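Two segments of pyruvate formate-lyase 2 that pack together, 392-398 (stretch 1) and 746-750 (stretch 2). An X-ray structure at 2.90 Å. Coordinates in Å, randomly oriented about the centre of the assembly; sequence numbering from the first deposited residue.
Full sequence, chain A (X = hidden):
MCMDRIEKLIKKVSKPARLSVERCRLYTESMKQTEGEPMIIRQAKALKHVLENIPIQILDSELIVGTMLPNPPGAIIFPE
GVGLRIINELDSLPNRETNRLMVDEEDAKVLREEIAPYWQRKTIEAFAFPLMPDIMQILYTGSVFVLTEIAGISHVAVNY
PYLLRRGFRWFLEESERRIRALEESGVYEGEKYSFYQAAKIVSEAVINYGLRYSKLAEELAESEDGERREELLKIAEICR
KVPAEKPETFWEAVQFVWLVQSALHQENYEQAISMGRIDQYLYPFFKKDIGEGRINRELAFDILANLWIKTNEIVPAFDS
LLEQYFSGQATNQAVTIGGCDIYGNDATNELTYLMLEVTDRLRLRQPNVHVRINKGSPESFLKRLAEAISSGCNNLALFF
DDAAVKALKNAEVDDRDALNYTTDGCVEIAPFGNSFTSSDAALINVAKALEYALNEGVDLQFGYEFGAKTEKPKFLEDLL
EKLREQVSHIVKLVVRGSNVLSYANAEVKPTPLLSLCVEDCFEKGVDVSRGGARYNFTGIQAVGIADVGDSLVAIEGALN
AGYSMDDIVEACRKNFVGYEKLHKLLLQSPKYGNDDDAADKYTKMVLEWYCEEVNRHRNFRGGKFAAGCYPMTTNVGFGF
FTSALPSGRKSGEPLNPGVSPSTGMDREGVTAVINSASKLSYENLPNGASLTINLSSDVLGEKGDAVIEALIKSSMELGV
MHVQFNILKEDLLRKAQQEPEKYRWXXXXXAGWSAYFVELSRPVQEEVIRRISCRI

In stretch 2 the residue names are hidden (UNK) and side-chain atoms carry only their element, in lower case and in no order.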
ATOM      1  N   GLY A 392     -42.916   3.099  35.935  1.00 55.54           N
ATOM      2  CA  GLY A 392     -41.706   3.317  36.713  1.00 56.14           C
ATOM      3  C   GLY A 392     -40.588   2.297  36.644  1.00 56.49           C
ATOM      4  O   GLY A 392     -39.810   2.188  37.589  1.00 56.70           O
ATOM      5  N   CYS A 393     -40.491   1.565  35.537  1.00 56.85           N
ATOM      6  CA  CYS A 393     -39.445   0.552  35.379  1.00 57.32           C
ATOM      7  C   CYS A 393     -38.039   1.121  35.389  1.00 57.50           C
ATOM      8  O   CYS A 393     -37.128   0.478  35.916  1.00 57.93           O
ATOM      9  CB  CYS A 393     -39.664  -0.287  34.124  1.00 57.41           C
ATOM     10  SG  CYS A 393     -39.302   0.598  32.609  1.00 58.64           S
ATOM     11  N   ASN A 394     -37.880   2.310  34.802  1.00 57.37           N
ATOM     12  CA  ASN A 394     -36.668   3.108  34.917  1.00 57.21           C
ATOM     13  C   ASN A 394     -35.387   2.384  34.531  1.00 56.93           C
ATOM     14  O   ASN A 394     -34.363   2.531  35.202  1.00 57.34           O
ATOM     15  CB  ASN A 394     -36.545   3.663  36.341  1.00 57.49           C
ATOM     16  CG  ASN A 394     -37.578   4.731  36.643  1.00 58.48           C
ATOM     17  OD1 ASN A 394     -38.423   5.055  35.794  1.00 59.58           O
ATOM     18  ND2 ASN A 394     -37.515   5.292  37.853  1.00 58.20           N
ATOM     19  N   ASN A 395     -35.455   1.597  33.462  1.00 56.16           N
ATOM     20  CA  ASN A 395     -34.348   0.738  33.053  1.00 55.30           C
ATOM     21  C   ASN A 395     -34.265   0.521  31.538  1.00 54.71           C
ATOM     22  O   ASN A 395     -33.708  -0.478  31.065  1.00 54.88           O
ATOM     23  CB  ASN A 395     -34.367  -0.592  33.819  1.00 55.40           C
ATOM     24  CG  ASN A 395     -35.605  -1.472  33.519  1.00 56.67           C
ATOM     25  OD1 ASN A 395     -35.650  -2.624  33.936  1.00 58.89           O
ATOM     26  ND2 ASN A 395     -36.590  -0.946  32.817  1.00 57.37           N
ATOM     27  N   LEU A 396     -34.847   1.463  30.798  1.00 53.46           N
ATOM     28  CA  LEU A 396     -34.894   1.438  29.339  1.00 52.16           C
ATOM     29  C   LEU A 396     -34.191   2.655  28.791  1.00 51.61           C
ATOM     30  O   LEU A 396     -34.148   3.690  29.441  1.00 51.66           O
ATOM     31  CB  LEU A 396     -36.342   1.491  28.860  1.00 51.96           C
ATOM     32  CG  LEU A 396     -36.998   0.244  28.280  1.00 51.64           C
ATOM     33  CD1 LEU A 396     -36.555  -0.972  29.026  1.00 51.09           C
ATOM     34  CD2 LEU A 396     -38.514   0.367  28.316  1.00 51.79           C
ATOM     35  N   ALA A 397     -33.635   2.540  27.592  1.00 50.97           N
ATOM     36  CA  ALA A 397     -33.191   3.725  26.871  1.00 50.34           C
ATOM     37  C   ALA A 397     -33.702   3.616  25.460  1.00 50.02           C
ATOM     38  O   ALA A 397     -33.740   2.523  24.892  1.00 50.23           O
ATOM     39  CB  ALA A 397     -31.712   3.836  26.872  1.00 50.13           C
ATOM     40  N   LEU A 398     -34.099   4.748  24.896  1.00 49.43           N
ATOM     41  CA  LEU A 398     -34.689   4.759  23.568  1.00 48.90           C
ATOM     42  C   LEU A 398     -33.748   5.385  22.557  1.00 48.30           C
ATOM     43  O   LEU A 398     -33.229   6.472  22.775  1.00 48.43           O
ATOM     44  CB  LEU A 398     -36.030   5.495  23.602  1.00 49.12           C
ATOM     45  CG  LEU A 398     -37.089   4.766  24.435  1.00 48.69           C
ATOM     46  CD1 LEU A 398     -38.325   5.604  24.553  1.00 48.58           C
ATOM     47  CD2 LEU A 398     -37.420   3.414  23.812  1.00 47.49           C
ATOM     48  N   UNK A 746     -34.593   0.465  44.709  1.00 62.37           N
ATOM     49  CA  UNK A 746     -35.110   1.661  44.048  1.00 61.02           C
ATOM     50  C   UNK A 746     -34.273   2.084  42.825  1.00 60.26           C
ATOM     51  O   UNK A 746     -33.158   2.587  42.980  1.00 60.04           O
ATOM     52  c   UNK A 746     -35.188   2.794  45.070  1.00 61.03           C
ATOM     53  c   UNK A 746     -36.372   3.760  45.075  1.00 60.74           C
ATOM     54  c   UNK A 746     -36.130   4.855  46.093  1.00 60.61           C
ATOM     55  c   UNK A 746     -37.653   3.028  45.396  1.00 60.17           C
ATOM     56  N   UNK A 747     -34.824   1.892  41.619  1.00 59.21           N
ATOM     57  CA  UNK A 747     -34.076   2.108  40.351  1.00 58.17           C
ATOM     58  C   UNK A 747     -34.194   3.478  39.681  1.00 57.39           C
ATOM     59  O   UNK A 747     -35.271   4.038  39.525  1.00 57.27           O
ATOM     60  c   UNK A 747     -33.460  -0.082  38.937  1.00 57.93           C
ATOM     61  c   UNK A 747     -34.429   1.046  39.306  1.00 58.13           C
ATOM     62  c   UNK A 747     -31.994   0.264  39.113  1.00 56.42           C
ATOM     63  c   UNK A 747     -33.720  -0.427  37.496  1.00 57.84           C
ATOM     64  N   UNK A 748     -33.072   3.994  39.229  1.00 56.76           N
ATOM     65  CA  UNK A 748     -33.081   5.295  38.602  1.00 56.14           C
ATOM     66  C   UNK A 748     -32.206   5.234  37.345  1.00 55.55           C
ATOM     67  O   UNK A 748     -31.370   4.335  37.224  1.00 55.63           O
ATOM     68  c   UNK A 748     -31.104   6.540  39.583  1.00 56.17           C
ATOM     69  c   UNK A 748     -33.286   7.664  39.352  1.00 56.80           C
ATOM     70  c   UNK A 748     -32.611   6.363  39.614  1.00 56.24           C
ATOM     71  N   UNK A 749     -32.444   6.131  36.386  1.00 54.52           N
ATOM     72  CA  UNK A 749     -31.558   6.287  35.224  1.00 53.18           C
ATOM     73  C   UNK A 749     -30.697   7.500  35.481  1.00 52.34           C
ATOM     74  O   UNK A 749     -31.210   8.609  35.550  1.00 52.67           O
ATOM     75  c   UNK A 749     -32.418   4.118  33.164  1.00 53.01           C
ATOM     76  c   UNK A 749     -32.356   6.494  33.941  1.00 52.81           C
ATOM     77  c   UNK A 749     -31.025   3.350  31.281  1.00 52.11           C
ATOM     78  n   UNK A 749     -30.782   2.200  31.888  1.00 52.55           N
ATOM     79  n   UNK A 749     -30.493   3.587  30.097  1.00 51.88           N
ATOM     80  n   UNK A 749     -31.791   4.270  31.857  1.00 52.94           N
ATOM     81  c   UNK A 749     -33.231   5.324  33.573  1.00 52.83           C
ATOM     82  N   UNK A 750     -29.396   7.306  35.630  1.00 51.18           N
ATOM     83  CA  UNK A 750     -28.543   8.407  36.054  1.00 50.54           C
ATOM     84  C   UNK A 750     -28.285   9.413  34.949  1.00 50.49           C
ATOM     85  O   UNK A 750     -28.529  10.605  35.133  1.00 50.88           O
ATOM     86  c   UNK A 750     -27.430   6.872  37.626  1.00 49.98           C
ATOM     87  c   UNK A 750     -26.420   9.057  37.178  1.00 49.31           C
ATOM     88  c   UNK A 750     -27.202   7.913  36.589  1.00 50.38           C
TER

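Position 746 carries four side-chain carbons, forked at the second, with no heteroatom and no ring, and none of them reaches stretch 1. That pattern belongs to leucine, so this is Leu746. It takes no part in the contact; a buried setting elsewhere in the structure suits its hydrocarbon character.

Position 747 opens the short strand and again has four carbons with the fork at the second, but here the CA-to-CB bond points toward stretch 1. One terminal carbon of the fork lies 3.7 Å from CB of Asn395 and 3.9 Å from the backbone O of Cys393. The residue is Leu747, and the atom making both approaches is CD1. A flexible, branched aliphatic chain fits here because it packs against CB of Asn395; it also lies near Cys393 O, but has no donor with which to bond it. The backbone of the same residue does the polar work: Asn394 ND2 donates a hydrogen bond to Leu747 O, 3.1 Å long and nearly straight at 166°.

Position 748 has three side-chain carbons, one bearing the other two, so the branch sits at CB itself. They touch nothing on stretch 1: although CA of 748 lies 5.6 Å from CA of Asn394, the CA-to-CB bond points away, as the alternation of a strand requires between two neighbours that point toward the partner. This is Val748. Branching at CB is well tolerated in such an extended backbone.

Position 749 shows three carbons, then a nitrogen, then a carbon holding two more nitrogens, an unmistakable guanidinium. The third carbon comes within 3.2 Å of Asn394 O, and one of the two end nitrogens lies 3.5 Å from CB of Ala397. This is Arg749. Its chi1, chi2 and chi3 are all m, so the chain curls along stretch 1. Leu396 O and Ala397 N lie over one face of the guanidinium; accordingly, NE is 3.4 Å from Leu396 O but at a poor angle for a hydrogen bond. A long side chain suits the place because it can reach from Asn394 O to Ala397 CB, while all three guanidinium nitrogens find hydrogen-bond partners elsewhere in the structure.

Position 750 again has one carbon carrying two, all beyond reach of stretch 1, hence Val750. The contact does not explain the choice of valine here.

The contact is small, burying 325 Å² in all, and the two segments run in roughly the same direction, 21° apart. Asn394 pins the backbone with the single hydrogen bond between them, Leu747 packs beside it, and Arg749, its long side chain laid along residues 394 to 397, has the largest area covered by the other stretch. The small methyl of Ala397 gives the guanidinium a close nonpolar neighbour.

Stretch 2 746-750: LLVRV
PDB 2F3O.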